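Local coordinates for thioesterase domain protein YiiD (Shewanella oneidensis, PDB 1T82), which is of unsettled function but adopts a hotdog fold and is probably a thioesterase or related acyl-transferring enzyme, at residues M76-V86 and V111-Q122. Sequence-based numbering, arbitrary orientation.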
loop_
_atom_site.group_PDB
_atom_site.type_symbol
_atom_site.label_atom_id
_atom_site.label_comp_id
_atom_site.label_asym_id
_atom_site.label_seq_id
_atom_site.Cartn_x
_atom_site.Cartn_y
_atom_site.Cartn_z
HETATM N N MSE B 76 -11.624 10.624 -2.315
HETATM C CA MSE B 76 -12.606 11.422 -1.597
HETATM C C MSE B 76 -12.161 12.880 -1.545
HETATM O O MSE B 76 -12.970 13.780 -1.755
HETATM C CB MSE B 76 -12.818 10.892 -0.176
HETATM C CG MSE B 76 -13.793 11.738 0.642
HETATM SE SE MSE B 76 -15.525 11.943 -0.209
HETATM C CE MSE B 76 -16.495 10.585 0.773
ATOM N N VAL B 77 -10.882 13.120 -1.262
ATOM C CA VAL B 77 -10.403 14.497 -1.210
ATOM C C VAL B 77 -10.561 15.125 -2.586
ATOM O O VAL B 77 -10.998 16.272 -2.714
ATOM C CB VAL B 77 -8.919 14.591 -0.804
ATOM C CG1 VAL B 77 -8.506 16.062 -0.703
ATOM C CG2 VAL B 77 -8.696 13.886 0.522
ATOM N N TRP B 78 -10.200 14.366 -3.613
ATOM C CA TRP B 78 -10.303 14.832 -4.992
ATOM C C TRP B 78 -11.744 15.236 -5.309
ATOM O O TRP B 78 -11.989 16.309 -5.862
ATOM C CB TRP B 78 -9.852 13.721 -5.942
ATOM C CG TRP B 78 -9.818 14.109 -7.384
ATOM C CD1 TRP B 78 -8.787 14.700 -8.051
ATOM C CD2 TRP B 78 -10.858 13.906 -8.347
ATOM N NE1 TRP B 78 -9.116 14.873 -9.377
ATOM C CE2 TRP B 78 -10.382 14.394 -9.584
ATOM C CE3 TRP B 78 -12.144 13.358 -8.285
ATOM C CZ2 TRP B 78 -11.151 14.348 -10.752
ATOM C CZ3 TRP B 78 -12.909 13.312 -9.444
ATOM C CH2 TRP B 78 -12.407 13.805 -10.660
ATOM N N LEU B 79 -12.693 14.376 -4.953
ATOM C CA LEU B 79 -14.108 14.642 -5.200
ATOM C C LEU B 79 -14.576 15.914 -4.520
ATOM O O LEU B 79 -15.270 16.730 -5.128
ATOM C CB LEU B 79 -14.963 13.470 -4.713
ATOM C CG LEU B 79 -14.974 12.215 -5.593
ATOM C CD1 LEU B 79 -15.579 11.053 -4.829
ATOM C CD2 LEU B 79 -15.767 12.493 -6.865
ATOM N N GLN B 80 -14.201 16.086 -3.256
ATOM C CA GLN B 80 -14.608 17.274 -2.521
ATOM C C GLN B 80 -14.023 18.528 -3.165
ATOM O O GLN B 80 -14.672 19.573 -3.193
ATOM C CB GLN B 80 -14.176 17.165 -1.056
ATOM C CG GLN B 80 -14.888 16.058 -0.272
ATOM C CD GLN B 80 -16.401 16.216 -0.248
ATOM O OE1 GLN B 80 -16.921 17.332 -0.291
ATOM N NE2 GLN B 80 -17.113 15.097 -0.158
ATOM N N GLN B 81 -12.802 18.425 -3.689
ATOM C CA GLN B 81 -12.177 19.568 -4.344
ATOM C C GLN B 81 -12.919 19.888 -5.634
ATOM O O GLN B 81 -13.123 21.052 -5.967
ATOM C CB GLN B 81 -10.701 19.286 -4.638
ATOM C CG GLN B 81 -9.866 19.145 -3.381
ATOM C CD GLN B 81 -8.382 19.049 -3.657
ATOM O OE1 GLN B 81 -7.948 18.987 -4.809
ATOM N NE2 GLN B 81 -7.592 19.028 -2.595
ATOM N N GLN B 82 -13.329 18.853 -6.359
ATOM C CA GLN B 82 -14.063 19.066 -7.599
ATOM C C GLN B 82 -15.380 19.777 -7.315
ATOM O O GLN B 82 -15.778 20.678 -8.053
ATOM C CB GLN B 82 -14.342 17.731 -8.293
ATOM C CG GLN B 82 -13.101 17.019 -8.800
ATOM C CD GLN B 82 -12.415 17.774 -9.923
ATOM O OE1 GLN B 82 -13.029 18.069 -10.950
ATOM N NE2 GLN B 82 -11.138 18.079 -9.740
ATOM N N LEU B 83 -16.055 19.378 -6.240
ATOM C CA LEU B 83 -17.334 19.986 -5.880
ATOM C C LEU B 83 -17.222 21.481 -5.586
ATOM O O LEU B 83 -18.154 22.242 -5.856
ATOM C CB LEU B 83 -17.948 19.255 -4.678
ATOM C CG LEU B 83 -18.436 17.827 -4.960
ATOM C CD1 LEU B 83 -18.909 17.170 -3.667
ATOM C CD2 LEU B 83 -19.560 17.869 -5.984
ATOM N N LEU B 84 -16.083 21.898 -5.041
ATOM C CA LEU B 84 -15.849 23.306 -4.715
ATOM C C LEU B 84 -15.132 24.029 -5.846
ATOM O O LEU B 84 -14.949 25.248 -5.802
ATOM C CB LEU B 84 -15.003 23.417 -3.446
ATOM C CG LEU B 84 -15.662 23.013 -2.132
ATOM C CD1 LEU B 84 -14.642 23.091 -1.012
ATOM C CD2 LEU B 84 -16.844 23.931 -1.850
ATOM N N ASN B 85 -14.723 23.264 -6.850
ATOM C CA ASN B 85 -14.010 23.796 -8.001
ATOM C C ASN B 85 -12.691 24.419 -7.553
ATOM O O ASN B 85 -12.351 25.536 -7.947
ATOM C CB ASN B 85 -14.862 24.841 -8.729
ATOM C CG ASN B 85 -14.258 25.261 -10.058
ATOM O OD1 ASN B 85 -14.764 26.168 -10.723
ATOM N ND2 ASN B 85 -13.173 24.601 -10.455
ATOM N N VAL B 86 -11.957 23.694 -6.717
ATOM C CA VAL B 86 -10.669 24.167 -6.225
ATOM C C VAL B 86 -9.571 23.212 -6.667
ATOM O O VAL B 86 -9.772 22.001 -6.714
ATOM C CB VAL B 86 -10.652 24.274 -4.681
ATOM C CG1 VAL B 86 -11.666 25.304 -4.222
ATOM C CG2 VAL B 86 -10.949 22.922 -4.053
ATOM N N VAL B 111 -15.414 5.328 2.609
ATOM C CA VAL B 111 -14.905 6.485 3.332
ATOM C C VAL B 111 -16.030 7.517 3.394
ATOM O O VAL B 111 -16.744 7.738 2.410
ATOM C CB VAL B 111 -13.644 7.101 2.652
ATOM C CG1 VAL B 111 -13.974 7.594 1.251
ATOM C CG2 VAL B 111 -13.096 8.234 3.510
ATOM N N ARG B 112 -16.205 8.114 4.569
ATOM C CA ARG B 112 -17.235 9.125 4.783
ATOM C C ARG B 112 -16.562 10.463 5.044
ATOM O O ARG B 112 -15.633 10.553 5.840
ATOM C CB ARG B 112 -18.123 8.746 5.977
ATOM C CG ARG B 112 -19.244 9.753 6.252
ATOM C CD ARG B 112 -20.254 9.232 7.276
ATOM N NE ARG B 112 -21.009 8.083 6.783
ATOM C CZ ARG B 112 -21.907 8.133 5.803
ATOM N NH1 ARG B 112 -22.176 9.281 5.195
ATOM N NH2 ARG B 112 -22.540 7.027 5.430
ATOM N N TRP B 113 -17.035 11.502 4.366
ATOM C CA TRP B 113 -16.471 12.834 4.513
ATOM C C TRP B 113 -16.752 13.417 5.903
ATOM O O TRP B 113 -17.903 13.474 6.338
ATOM C CB TRP B 113 -17.055 13.750 3.431
ATOM C CG TRP B 113 -16.433 15.105 3.378
ATOM C CD1 TRP B 113 -17.066 16.307 3.559
ATOM C CD2 TRP B 113 -15.061 15.411 3.111
ATOM N NE1 TRP B 113 -16.173 17.338 3.419
ATOM C CE2 TRP B 113 -14.933 16.819 3.145
ATOM C CE3 TRP B 113 -13.924 14.633 2.845
ATOM C CZ2 TRP B 113 -13.713 17.466 2.924
ATOM C CZ3 TRP B 113 -12.709 15.279 2.623
ATOM C CH2 TRP B 113 -12.615 16.684 2.664
ATOM N N PRO B 114 -15.699 13.848 6.618
ATOM C CA PRO B 114 -15.829 14.426 7.960
ATOM C C PRO B 114 -16.093 15.935 7.960
ATOM O O PRO B 114 -15.895 16.603 8.973
ATOM C CB PRO B 114 -14.495 14.077 8.605
ATOM C CG PRO B 114 -13.548 14.236 7.458
ATOM C CD PRO B 114 -14.285 13.553 6.315
ATOM N N ASP B 115 -16.537 16.459 6.821
ATOM C CA ASP B 115 -16.832 17.886 6.677
ATOM C C ASP B 115 -15.632 18.779 6.975
ATOM O O ASP B 115 -15.755 19.794 7.664
ATOM C CB ASP B 115 -17.988 18.304 7.588
ATOM C CG ASP B 115 -19.284 17.602 7.256
ATOM O OD1 ASP B 115 -19.478 17.214 6.083
ATOM O OD2 ASP B 115 -20.121 17.457 8.172
ATOM N N THR B 116 -14.477 18.402 6.444
ATOM C CA THR B 116 -13.253 19.160 6.647
ATOM C C THR B 116 -13.342 20.510 5.946
ATOM O O THR B 116 -13.897 20.619 4.853
ATOM C CB THR B 116 -12.047 18.393 6.091
ATOM O OG1 THR B 116 -12.107 17.038 6.544
ATOM C CG2 THR B 116 -10.743 19.023 6.565
ATOM N N ASN B 117 -12.796 21.537 6.584
ATOM C CA ASN B 117 -12.809 22.877 6.014
ATOM C C ASN B 117 -11.708 22.965 4.966
ATOM O O ASN B 117 -10.525 22.869 5.292
ATOM C CB ASN B 117 -12.571 23.912 7.114
ATOM C CG ASN B 117 -12.734 25.337 6.626
ATOM O OD1 ASN B 117 -12.643 26.282 7.410
ATOM N ND2 ASN B 117 -12.976 25.503 5.332
ATOM N N LEU B 118 -12.096 23.139 3.707
ATOM C CA LEU B 118 -11.122 23.231 2.629
ATOM C C LEU B 118 -10.895 24.678 2.207
ATOM O O LEU B 118 -10.179 24.937 1.244
ATOM C CB LEU B 118 -11.584 22.412 1.422
ATOM C CG LEU B 118 -11.804 20.918 1.677
ATOM C CD1 LEU B 118 -12.311 20.257 0.407
ATOM C CD2 LEU B 118 -10.498 20.276 2.134
ATOM N N SER B 119 -11.489 25.617 2.940
ATOM C CA SER B 119 -11.341 27.035 2.618
ATOM C C SER B 119 -9.885 27.488 2.470
ATOM O O SER B 119 -9.582 28.332 1.627
ATOM C CB SER B 119 -12.061 27.909 3.659
ATOM O OG SER B 119 -11.533 27.736 4.961
ATOM N N PRO B 120 -8.962 26.939 3.284
ATOM C CA PRO B 120 -7.558 27.346 3.165
ATOM C C PRO B 120 -7.034 27.237 1.732
ATOM O O PRO B 120 -6.251 28.073 1.285
ATOM C CB PRO B 120 -6.847 26.392 4.120
ATOM C CG PRO B 120 -7.853 26.229 5.208
ATOM C CD PRO B 120 -9.143 26.037 4.436
ATOM N N LEU B 121 -7.469 26.204 1.018
ATOM C CA LEU B 121 -7.042 26.007 -0.363
ATOM C C LEU B 121 -7.456 27.195 -1.220
ATOM O O LEU B 121 -6.728 27.606 -2.123
ATOM C CB LEU B 121 -7.660 24.733 -0.937
ATOM C CG LEU B 121 -7.189 23.413 -0.334
ATOM C CD1 LEU B 121 -7.927 22.271 -1.010
ATOM C CD2 LEU B 121 -5.682 23.267 -0.519
ATOM N N GLN B 122 -8.633 27.739 -0.927
ATOM C CA GLN B 122 -9.169 28.881 -1.660
ATOM C C GLN B 122 -8.477 30.165 -1.209
ATOM O O GLN B 122 -8.773 31.251 -1.708
ATOM C CB GLN B 122 -10.678 28.986 -1.417
ATOM C CG GLN B 122 -11.454 27.716 -1.763
ATOM C CD GLN B 122 -12.897 27.753 -1.286
ATOM O OE1 GLN B 122 -13.163 27.869 -0.089
ATOM N NE2 GLN B 122 -13.836 27.648 -2.221
#
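Q80, on the long helix 62-84 that the curved antiparallel sheet of the hotdog fold wraps, lays its side chain on the indole of W113, in the loop after strand 108-112. The contact joins the C-terminal turns of that helix and the two residues after it (M76-V86) to the strand end and its loop (V111-Q122). CG of Q80 sits over the middle of the indole's six-membered ring, 3.3 Å from its centroid and 7° off the normal, a CH-pi contact. A bend at chi2 (-59°) folds the glutamine back on itself, which lays its amide nearly flat over the indole, the two planes 12° apart. The opposite face of the indole is covered by the loop itself, through CD of P114 and the backbone N of D115 and T116, leaving the ring sandwiched between helix and loop. M76, a selenomethionine, reaches the same ring obliquely: its CG lies 3.6 Å from CE3 of W113, and SE makes a Met-aromatic contact at 5.4 Å from the six-ring centroid. Its chain then turns so that CE comes to 3.3 Å from the carbonyl O of V111. A leucine in place of W113 would probably leave the Q80 amide without its flat support, freeing it to turn, and open a gap beside M76. Further along, CD1 of L118 meets CD1 of L84 at 3.9 Å and also touches CB of Q80. Beyond the Schellman motif at N85 that ends the helix, CG1 of V86 rests 3.5 Å from CG of Q122. No hydrogen bond joins the two segments. Around them, F39 of strand 35-40 touches M76 and Q80, while strand 127-137 receives W113 on V129 and L121 on A127, and I90 of strand 89-99 meets V77 and Q81.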